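Local atomic coordinates of serine protease inhibitor 4, isoform B (PDB entry 4P0F), a protein that probably inhibits serine and cysteine endopeptidases. Residues A[203-208]-A[266-271]; A[207-212]-A[260-265]. All coordinates share one frame; numbering follows the deposited sequence.

Contact 1 (A[203-208]-A[266-271]); sequences SLKERF and KVALKL
The carbonyl O of Leu204 takes the N-H of Leu269 at 2.8 Å, and Leu269 O takes Leu204 N in return. A second such pair joins Glu206 to Val267, its shorter bond running from Val267 N to Glu206 O (2.9 Å). The strands are thus antiparallel, and in the non-hydrogen-bonded positions between, Lys205 CA points its hydrogen at Val267 O (3.3 Å). On the face of Ser203, Lys205 and Arg207, aliphatic stems make most of the contact: Arg207 CG meets Lys266 CG at 3.8 Å where they cross obliquely, and Lys205 CG rests on Ala268. Lys270 bends at its last two torsions, chi4 62° placing NZ 3.4 Å from Ser203 OG, a weak hydrogen bond. Apolar groups meet on the face of Leu204, Val267 and Leu269, although Glu206 also points there. Leu269 CG stands anti to the backbone N (chi1 170°), and CD2 reaches Phe208 CE2 at 4.1 Å, the two side chains at about a right angle; Val267 CB lies at the edge of the same ring. This is the pairing of adjacent strands in serpin beta-sheet C; strand 352-355 flanks 266-271, Phe354 against Val267 and Leu269, and Leu221 and Leu223 of strand 218-224 pack on Phe208.

Contact 2 (A[207-212]-A[260-265]); sequences RFRYAD and QSLYET
Phe208 with Thr265 and Tyr210 with Tyr263 are hydrogen-bonded antiparallel pairs, but the short sheet C segments run at 122°; Tyr210 N bonds to Tyr263 O (2.8 Å). The Tyr210 ring turns its edge to the face of Tyr263 in an offset edge-to-face stack, planes at 85° and centroids 5.8 Å apart. Tyr263 CG occupies the crowded position between backbone N and carbonyl carbon (chi1 60°), and the ring face lies against Tyr210 O, CD1 at 3.3 Å. Thr265 CG2 packs alongside Tyr210 CB at 3.8 Å. On the face of Arg209 and Glu264, Arg209 crosses Leu262, the loop residue before the strand, at about a right angle: NE lies 3.7 Å from Leu262 CB, and Leu262 CD1 sits over one guanidinium face, toward its rim. Glu264 bends at chi2, swinging CD back toward Arg209; OE2 lies 3.4 Å from Arg209 CG. Arg209 NH1 also makes a weak, long ion pair with Glu222. An alanine in place of Arg209 would probably leave Leu262 without its guanidinium cover and Glu222 without this partner. Glu264 OE1 stays 4.8 Å from Arg207 NE; any attraction is probably diffuse, and backbone bonds and packing carry the pairing.

How the contacts relate
Contacts 1 and 2 are successive lengths of one antiparallel pairing between strands 197-213 and 263-281, their centres about 12 Å apart. Arg207 and Phe208 belong to both; Phe208 carries the ladder from one to the other, its ring on the side of Val267 and Leu269. The boundary is bridged on one face by Val267 CG2, 4.2 Å from Tyr210 CB. Contact 2 lies where strand 263-281 begins, just after helix 255-260; contact 1 continues the ladder away from that helix. Strand 352-355 joins them further, since Ile352 touches Tyr210 and Thr265. In cleaved serpins the reactive-centre loop is inserted as a strand of the large central sheet A, a different part of the fold from these sheet C contacts.

Contact 1 (A[203-208]-A[266-271])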
ATOM      1  N   SER A 203      18.320 -19.347  -3.935  1.00 19.14           N
ATOM      2  CA  SER A 203      19.435 -19.081  -4.846  1.00 18.27           C
ATOM      3  C   SER A 203      19.029 -19.281  -6.294  1.00 23.28           C
ATOM      4  O   SER A 203      18.441 -20.306  -6.638  1.00 24.03           O
ATOM      5  CB  SER A 203      20.632 -20.012  -4.557  1.00 30.07           C
ATOM      6  OG  SER A 203      21.225 -19.757  -3.299  1.00 40.90           O
ATOM      7  N   LEU A 204      19.425 -18.353  -7.156  1.00 21.80           N
ATOM      8  CA  LEU A 204      19.086 -18.456  -8.564  1.00 24.87           C
ATOM      9  C   LEU A 204      20.067 -17.665  -9.412  1.00 27.51           C
ATOM     10  O   LEU A 204      20.414 -16.540  -9.067  1.00 34.53           O
ATOM     11  CB  LEU A 204      17.655 -17.956  -8.765  1.00 21.34           C
ATOM     12  CG  LEU A 204      16.994 -17.971 -10.136  1.00 26.92           C
ATOM     13  CD1 LEU A 204      16.890 -19.377 -10.683  1.00 30.43           C
ATOM     14  CD2 LEU A 204      15.622 -17.330 -10.012  1.00 27.03           C
ATOM     15  N   LYS A 205      20.528 -18.272 -10.506  1.00 25.57           N
ATOM     16  CA  LYS A 205      21.320 -17.561 -11.507  1.00 27.46           C
ATOM     17  C   LYS A 205      20.495 -17.379 -12.774  1.00 36.82           C
ATOM     18  O   LYS A 205      20.057 -18.352 -13.387  1.00 32.14           O
ATOM     19  CB  LYS A 205      22.620 -18.303 -11.817  1.00 32.95           C
ATOM     20  CG  LYS A 205      23.525 -18.451 -10.611  1.00 39.38           C
ATOM     21  CD  LYS A 205      24.838 -19.135 -10.972  1.00 51.79           C
ATOM     22  CE  LYS A 205      25.706 -19.358  -9.745  1.00 65.48           C
ATOM     23  NZ  LYS A 205      25.159 -20.422  -8.859  1.00 75.73           N
ATOM     24  N   GLU A 206      20.285 -16.124 -13.156  1.00 30.71           N
ATOM     25  CA  GLU A 206      19.467 -15.785 -14.312  1.00 33.99           C
ATOM     26  C   GLU A 206      19.879 -14.411 -14.823  1.00 31.46           C
ATOM     27  O   GLU A 206      20.584 -13.677 -14.127  1.00 28.79           O
ATOM     28  CB  GLU A 206      17.974 -15.767 -13.951  1.00 38.03           C
ATOM     29  CG  GLU A 206      17.299 -17.107 -13.713  1.00 42.42           C
ATOM     30  CD  GLU A 206      16.986 -17.860 -14.989  1.00 56.80           C
ATOM     31  OE1 GLU A 206      17.187 -17.301 -16.088  1.00 57.26           O
ATOM     32  OE2 GLU A 206      16.520 -19.015 -14.891  1.00 73.85           O
ATOM     33  N   ARG A 207      19.460 -14.073 -16.038  1.00 29.67           N
ATOM     34  CA  ARG A 207      19.530 -12.693 -16.502  1.00 27.84           C
ATOM     35  C   ARG A 207      18.356 -11.943 -15.908  1.00 30.01           C
ATOM     36  O   ARG A 207      17.206 -12.351 -16.080  1.00 27.74           O
ATOM     37  CB  ARG A 207      19.493 -12.603 -18.027  1.00 38.12           C
ATOM     38  CG  ARG A 207      20.823 -12.876 -18.705  1.00 55.67           C
ATOM     39  CD  ARG A 207      20.708 -12.751 -20.214  1.00 46.15           C
ATOM     40  NE  ARG A 207      20.735 -11.362 -20.682  1.00 58.83           N
ATOM     41  CZ  ARG A 207      21.845 -10.676 -20.951  1.00 68.62           C
ATOM     42  NH1 ARG A 207      23.041 -11.229 -20.787  1.00 78.02           N
ATOM     43  NH2 ARG A 207      21.761  -9.424 -21.381  1.00 58.93           N
ATOM     44  N   PHE A 208      18.660 -10.866 -15.186  1.00 25.63           N
ATOM     45  CA  PHE A 208      17.658  -9.987 -14.619  1.00 24.66           C
ATOM     46  C   PHE A 208      18.035  -8.561 -14.953  1.00 23.25           C
ATOM     47  O   PHE A 208      19.199  -8.277 -15.225  1.00 23.19           O
ATOM     48  CB  PHE A 208      17.568 -10.114 -13.101  1.00 20.49           C
ATOM     49  CG  PHE A 208      17.011 -11.420 -12.614  1.00 25.23           C
ATOM     50  CD1 PHE A 208      15.690 -11.766 -12.856  1.00 29.81           C
ATOM     51  CD2 PHE A 208      17.796 -12.271 -11.866  1.00 29.02           C
ATOM     52  CE1 PHE A 208      15.172 -12.955 -12.382  1.00 33.48           C
ATOM     53  CE2 PHE A 208      17.280 -13.458 -11.377  1.00 34.30           C
ATOM     54  CZ  PHE A 208      15.971 -13.799 -11.640  1.00 32.37           C
ATOM     55  N   LYS A 266      23.597 -11.028 -16.385  1.00 27.24           N
ATOM     56  CA  LYS A 266      23.602 -12.269 -15.614  1.00 26.33           C
ATOM     57  C   LYS A 266      23.901 -11.975 -14.150  1.00 23.93           C
ATOM     58  O   LYS A 266      24.892 -11.312 -13.833  1.00 26.63           O
ATOM     59  CB  LYS A 266      24.626 -13.261 -16.183  1.00 29.86           C
ATOM     60  CG  LYS A 266      24.337 -13.666 -17.620  1.00 59.20           C
ATOM     61  CD  LYS A 266      25.329 -14.700 -18.134  1.00 70.69           C
ATOM     62  CE  LYS A 266      25.092 -15.004 -19.606  1.00 69.14           C
ATOM     63  NZ  LYS A 266      25.681 -16.311 -20.010  1.00 82.56           N
ATOM     64  N   VAL A 267      23.024 -12.453 -13.271  1.00 22.29           N
ATOM     65  CA  VAL A 267      23.146 -12.211 -11.841  1.00 21.43           C
ATOM     66  C   VAL A 267      23.045 -13.512 -11.054  1.00 23.56           C
ATOM     67  O   VAL A 267      22.245 -14.376 -11.394  1.00 30.90           O
ATOM     68  CB  VAL A 267      22.055 -11.238 -11.349  1.00 23.91           C
ATOM     69  CG1 VAL A 267      22.081 -11.097  -9.830  1.00 30.21           C
ATOM     70  CG2 VAL A 267      22.238  -9.884 -12.007  1.00 26.52           C
ATOM     71  N   ALA A 268      23.889 -13.642 -10.033  1.00 22.66           N
ATOM     72  CA  ALA A 268      23.763 -14.698  -9.034  1.00 20.13           C
ATOM     73  C   ALA A 268      23.029 -14.092  -7.851  1.00 18.50           C
ATOM     74  O   ALA A 268      23.571 -13.258  -7.118  1.00 22.24           O
ATOM     75  CB  ALA A 268      25.118 -15.240  -8.621  1.00 26.80           C
ATOM     76  N   LEU A 269      21.775 -14.493  -7.707  1.00 21.14           N
ATOM     77  CA  LEU A 269      20.870 -13.925  -6.723  1.00 19.08           C
ATOM     78  C   LEU A 269      20.733 -14.811  -5.500  1.00 20.88           C
ATOM     79  O   LEU A 269      20.592 -16.029  -5.634  1.00 20.63           O
ATOM     80  CB  LEU A 269      19.495 -13.716  -7.360  1.00 18.47           C
ATOM     81  CG  LEU A 269      18.329 -13.348  -6.442  1.00 16.91           C
ATOM     82  CD1 LEU A 269      18.557 -11.987  -5.787  1.00 18.69           C
ATOM     83  CD2 LEU A 269      17.032 -13.364  -7.243  1.00 18.89           C
ATOM     84  N   LYS A 270      20.774 -14.204  -4.314  1.00 18.59           N
ATOM     85  CA  LYS A 270      20.322 -14.880  -3.098  1.00 20.41           C
ATOM     86  C   LYS A 270      19.301 -13.987  -2.411  1.00 21.47           C
ATOM     87  O   LYS A 270      19.554 -12.814  -2.163  1.00 19.07           O
ATOM     88  CB  LYS A 270      21.483 -15.219  -2.154  1.00 20.23           C
ATOM     89  CG  LYS A 270      22.405 -16.302  -2.685  1.00 30.88           C
ATOM     90  CD  LYS A 270      23.609 -16.494  -1.782  1.00 46.67           C
ATOM     91  CE  LYS A 270      23.974 -17.960  -1.654  1.00 74.03           C
ATOM     92  NZ  LYS A 270      24.366 -18.586  -2.946  1.00 76.36           N
ATOM     93  N   LEU A 271      18.139 -14.558  -2.117  1.00 16.63           N
ATOM     94  CA  LEU A 271      17.016 -13.807  -1.559  1.00 19.87           C
ATOM     95  C   LEU A 271      16.387 -14.595  -0.423  1.00 19.33           C
ATOM     96  O   LEU A 271      16.145 -15.784  -0.579  1.00 17.83           O
ATOM     97  CB  LEU A 271      15.973 -13.535  -2.643  1.00 19.96           C
ATOM     98  CG  LEU A 271      14.786 -12.655  -2.265  1.00 17.05           C
ATOM     99  CD1 LEU A 271      15.258 -11.229  -2.021  1.00 20.33           C
ATOM    100  CD2 LEU A 271      13.768 -12.691  -3.378  1.00 17.65           C
TER

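Contact 2 (A[207-212]-A[260-265])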
ATOM      1  N   ARG A 207      19.460 -14.073 -16.038  1.00 29.67           N
ATOM      2  CA  ARG A 207      19.530 -12.693 -16.502  1.00 27.84           C
ATOM      3  C   ARG A 207      18.356 -11.943 -15.908  1.00 30.01           C
ATOM      4  O   ARG A 207      17.206 -12.351 -16.080  1.00 27.74           O
ATOM      5  CB  ARG A 207      19.493 -12.603 -18.027  1.00 38.12           C
ATOM      6  CG  ARG A 207      20.823 -12.876 -18.705  1.00 55.67           C
ATOM      7  CD  ARG A 207      20.708 -12.751 -20.214  1.00 46.15           C
ATOM      8  NE  ARG A 207      20.735 -11.362 -20.682  1.00 58.83           N
ATOM      9  CZ  ARG A 207      21.845 -10.676 -20.951  1.00 68.62           C
ATOM     10  NH1 ARG A 207      23.041 -11.229 -20.787  1.00 78.02           N
ATOM     11  NH2 ARG A 207      21.761  -9.424 -21.381  1.00 58.93           N
ATOM     12  N   PHE A 208      18.660 -10.866 -15.186  1.00 25.63           N
ATOM     13  CA  PHE A 208      17.658  -9.987 -14.619  1.00 24.66           C
ATOM     14  C   PHE A 208      18.035  -8.561 -14.953  1.00 23.25           C
ATOM     15  O   PHE A 208      19.199  -8.277 -15.225  1.00 23.19           O
ATOM     16  CB  PHE A 208      17.568 -10.114 -13.101  1.00 20.49           C
ATOM     17  CG  PHE A 208      17.011 -11.420 -12.614  1.00 25.23           C
ATOM     18  CD1 PHE A 208      15.690 -11.766 -12.856  1.00 29.81           C
ATOM     19  CD2 PHE A 208      17.796 -12.271 -11.866  1.00 29.02           C
ATOM     20  CE1 PHE A 208      15.172 -12.955 -12.382  1.00 33.48           C
ATOM     21  CE2 PHE A 208      17.280 -13.458 -11.377  1.00 34.30           C
ATOM     22  CZ  PHE A 208      15.971 -13.799 -11.640  1.00 32.37           C
ATOM     23  N   ARG A 209      17.051  -7.674 -14.922  1.00 21.92           N
ATOM     24  CA  ARG A 209      17.313  -6.248 -14.973  1.00 22.25           C
ATOM     25  C   ARG A 209      17.970  -5.812 -13.668  1.00 21.08           C
ATOM     26  O   ARG A 209      17.446  -6.065 -12.588  1.00 22.43           O
ATOM     27  CB  ARG A 209      16.019  -5.471 -15.203  1.00 28.10           C
ATOM     28  CG  ARG A 209      15.375  -5.746 -16.539  1.00 30.04           C
ATOM     29  CD  ARG A 209      14.190  -4.836 -16.756  1.00 43.46           C
ATOM     30  NE  ARG A 209      14.586  -3.437 -16.864  1.00 73.15           N
ATOM     31  CZ  ARG A 209      13.728  -2.423 -16.876  1.00 83.77           C
ATOM     32  NH1 ARG A 209      12.427  -2.663 -16.781  1.00 94.77           N
ATOM     33  NH2 ARG A 209      14.170  -1.173 -16.980  1.00 72.82           N
ATOM     34  N   TYR A 210      19.118  -5.153 -13.797  1.00 21.38           N
ATOM     35  CA  TYR A 210      20.013  -4.863 -12.686  1.00 20.40           C
ATOM     36  C   TYR A 210      20.554  -3.450 -12.859  1.00 21.35           C
ATOM     37  O   TYR A 210      20.713  -2.990 -13.981  1.00 23.17           O
ATOM     38  CB  TYR A 210      21.178  -5.881 -12.641  1.00 23.80           C
ATOM     39  CG  TYR A 210      22.380  -5.383 -11.872  1.00 20.91           C
ATOM     40  CD1 TYR A 210      23.382  -4.670 -12.509  1.00 25.31           C
ATOM     41  CD2 TYR A 210      22.493  -5.590 -10.499  1.00 21.47           C
ATOM     42  CE1 TYR A 210      24.464  -4.184 -11.821  1.00 28.42           C
ATOM     43  CE2 TYR A 210      23.587  -5.107  -9.795  1.00 25.70           C
ATOM     44  CZ  TYR A 210      24.566  -4.401 -10.465  1.00 24.81           C
ATOM     45  OH  TYR A 210      25.669  -3.900  -9.806  1.00 29.65           O
ATOM     46  N   ALA A 211      20.844  -2.770 -11.758  1.00 21.93           N
ATOM     47  CA  ALA A 211      21.591  -1.529 -11.840  1.00 21.65           C
ATOM     48  C   ALA A 211      22.492  -1.314 -10.642  1.00 21.22           C
ATOM     49  O   ALA A 211      22.137  -1.597  -9.502  1.00 20.32           O
ATOM     50  CB  ALA A 211      20.638  -0.325 -11.987  1.00 28.77           C
ATOM     51  N   ASP A 212      23.666  -0.781 -10.928  1.00 22.51           N
ATOM     52  CA  ASP A 212      24.508  -0.194  -9.914  1.00 22.58           C
ATOM     53  C   ASP A 212      24.031   1.225  -9.694  1.00 22.69           C
ATOM     54  O   ASP A 212      23.854   1.975 -10.657  1.00 24.91           O
ATOM     55  CB  ASP A 212      25.970  -0.200 -10.351  1.00 27.80           C
ATOM     56  CG  ASP A 212      26.918   0.162  -9.229  1.00 29.69           C
ATOM     57  OD1 ASP A 212      26.641  -0.192  -8.064  1.00 30.16           O
ATOM     58  OD2 ASP A 212      27.954   0.792  -9.523  1.00 43.27           O
ATOM     59  N   GLN A 260      14.650   3.150 -14.591  1.00 19.89           N
ATOM     60  CA  GLN A 260      15.207   3.432 -15.904  1.00 22.11           C
ATOM     61  C   GLN A 260      16.718   3.138 -15.951  1.00 19.71           C
ATOM     62  O   GLN A 260      17.291   3.018 -17.023  1.00 26.03           O
ATOM     63  CB  GLN A 260      14.901   4.869 -16.309  1.00 27.55           C
ATOM     64  CG  GLN A 260      13.481   5.016 -16.831  1.00 39.12           C
ATOM     65  CD  GLN A 260      13.183   6.404 -17.347  1.00 54.04           C
ATOM     66  OE1 GLN A 260      13.845   6.901 -18.259  1.00 70.74           O
ATOM     67  NE2 GLN A 260      12.179   7.039 -16.764  1.00 40.96           N
ATOM     68  N   SER A 261      17.345   2.978 -14.788  1.00 19.49           N
ATOM     69  CA  SER A 261      18.777   2.661 -14.724  1.00 18.39           C
ATOM     70  C   SER A 261      19.058   1.177 -14.955  1.00 23.16           C
ATOM     71  O   SER A 261      20.186   0.794 -15.209  1.00 21.73           O
ATOM     72  CB  SER A 261      19.349   3.064 -13.364  1.00 23.98           C
ATOM     73  OG  SER A 261      19.136   4.445 -13.123  1.00 34.41           O
ATOM     74  N   LEU A 262      18.029   0.355 -14.836  1.00 21.65           N
ATOM     75  CA  LEU A 262      18.180  -1.098 -14.938  1.00 21.65           C
ATOM     76  C   LEU A 262      18.506  -1.572 -16.342  1.00 26.01           C
ATOM     77  O   LEU A 262      17.976  -1.047 -17.317  1.00 24.91           O
ATOM     78  CB  LEU A 262      16.893  -1.771 -14.479  1.00 17.69           C
ATOM     79  CG  LEU A 262      16.382  -1.450 -13.084  1.00 20.07           C
ATOM     80  CD1 LEU A 262      14.977  -2.029 -12.910  1.00 20.46           C
ATOM     81  CD2 LEU A 262      17.333  -1.988 -12.035  1.00 29.52           C
ATOM     82  N   TYR A 263      19.366  -2.586 -16.438  1.00 23.19           N
ATOM     83  CA  TYR A 263      19.687  -3.223 -17.713  1.00 23.91           C
ATOM     84  C   TYR A 263      19.844  -4.722 -17.467  1.00 23.72           C
ATOM     85  O   TYR A 263      20.267  -5.127 -16.393  1.00 22.31           O
ATOM     86  CB  TYR A 263      20.963  -2.629 -18.326  1.00 26.15           C
ATOM     87  CG  TYR A 263      22.190  -2.773 -17.454  1.00 33.46           C
ATOM     88  CD1 TYR A 263      22.475  -1.839 -16.463  1.00 31.36           C
ATOM     89  CD2 TYR A 263      23.066  -3.838 -17.620  1.00 36.74           C
ATOM     90  CE1 TYR A 263      23.595  -1.963 -15.661  1.00 32.29           C
ATOM     91  CE2 TYR A 263      24.192  -3.970 -16.820  1.00 33.91           C
ATOM     92  CZ  TYR A 263      24.450  -3.028 -15.842  1.00 42.48           C
ATOM     93  OH  TYR A 263      25.563  -3.149 -15.043  1.00 57.40           O
ATOM     94  N   GLU A 264      19.504  -5.539 -18.458  1.00 26.96           N
ATOM     95  CA  GLU A 264      19.616  -6.995 -18.321  1.00 25.50           C
ATOM     96  C   GLU A 264      21.067  -7.454 -18.209  1.00 26.48           C
ATOM     97  O   GLU A 264      21.907  -7.066 -19.017  1.00 28.60           O
ATOM     98  CB  GLU A 264      18.960  -7.688 -19.516  1.00 29.99           C
ATOM     99  CG  GLU A 264      17.446  -7.539 -19.558  1.00 29.15           C
ATOM    100  CD  GLU A 264      16.729  -8.472 -18.609  1.00 32.36           C
ATOM    101  OE1 GLU A 264      17.407  -9.254 -17.908  1.00 33.44           O
ATOM    102  OE2 GLU A 264      15.478  -8.422 -18.565  1.00 34.78           O
ATOM    103  N   THR A 265      21.355  -8.291 -17.219  1.00 25.16           N
ATOM    104  CA  THR A 265      22.684  -8.877 -17.089  1.00 28.84           C
ATOM    105  C   THR A 265      22.608 -10.150 -16.244  1.00 25.14           C
ATOM    106  O   THR A 265      21.664 -10.335 -15.484  1.00 25.45           O
ATOM    107  CB  THR A 265      23.682  -7.863 -16.474  1.00 37.25           C
ATOM    108  OG1 THR A 265      25.023  -8.220 -16.825  1.00 39.10           O
ATOM    109  CG2 THR A 265      23.544  -7.784 -14.963  1.00 29.72           C
TER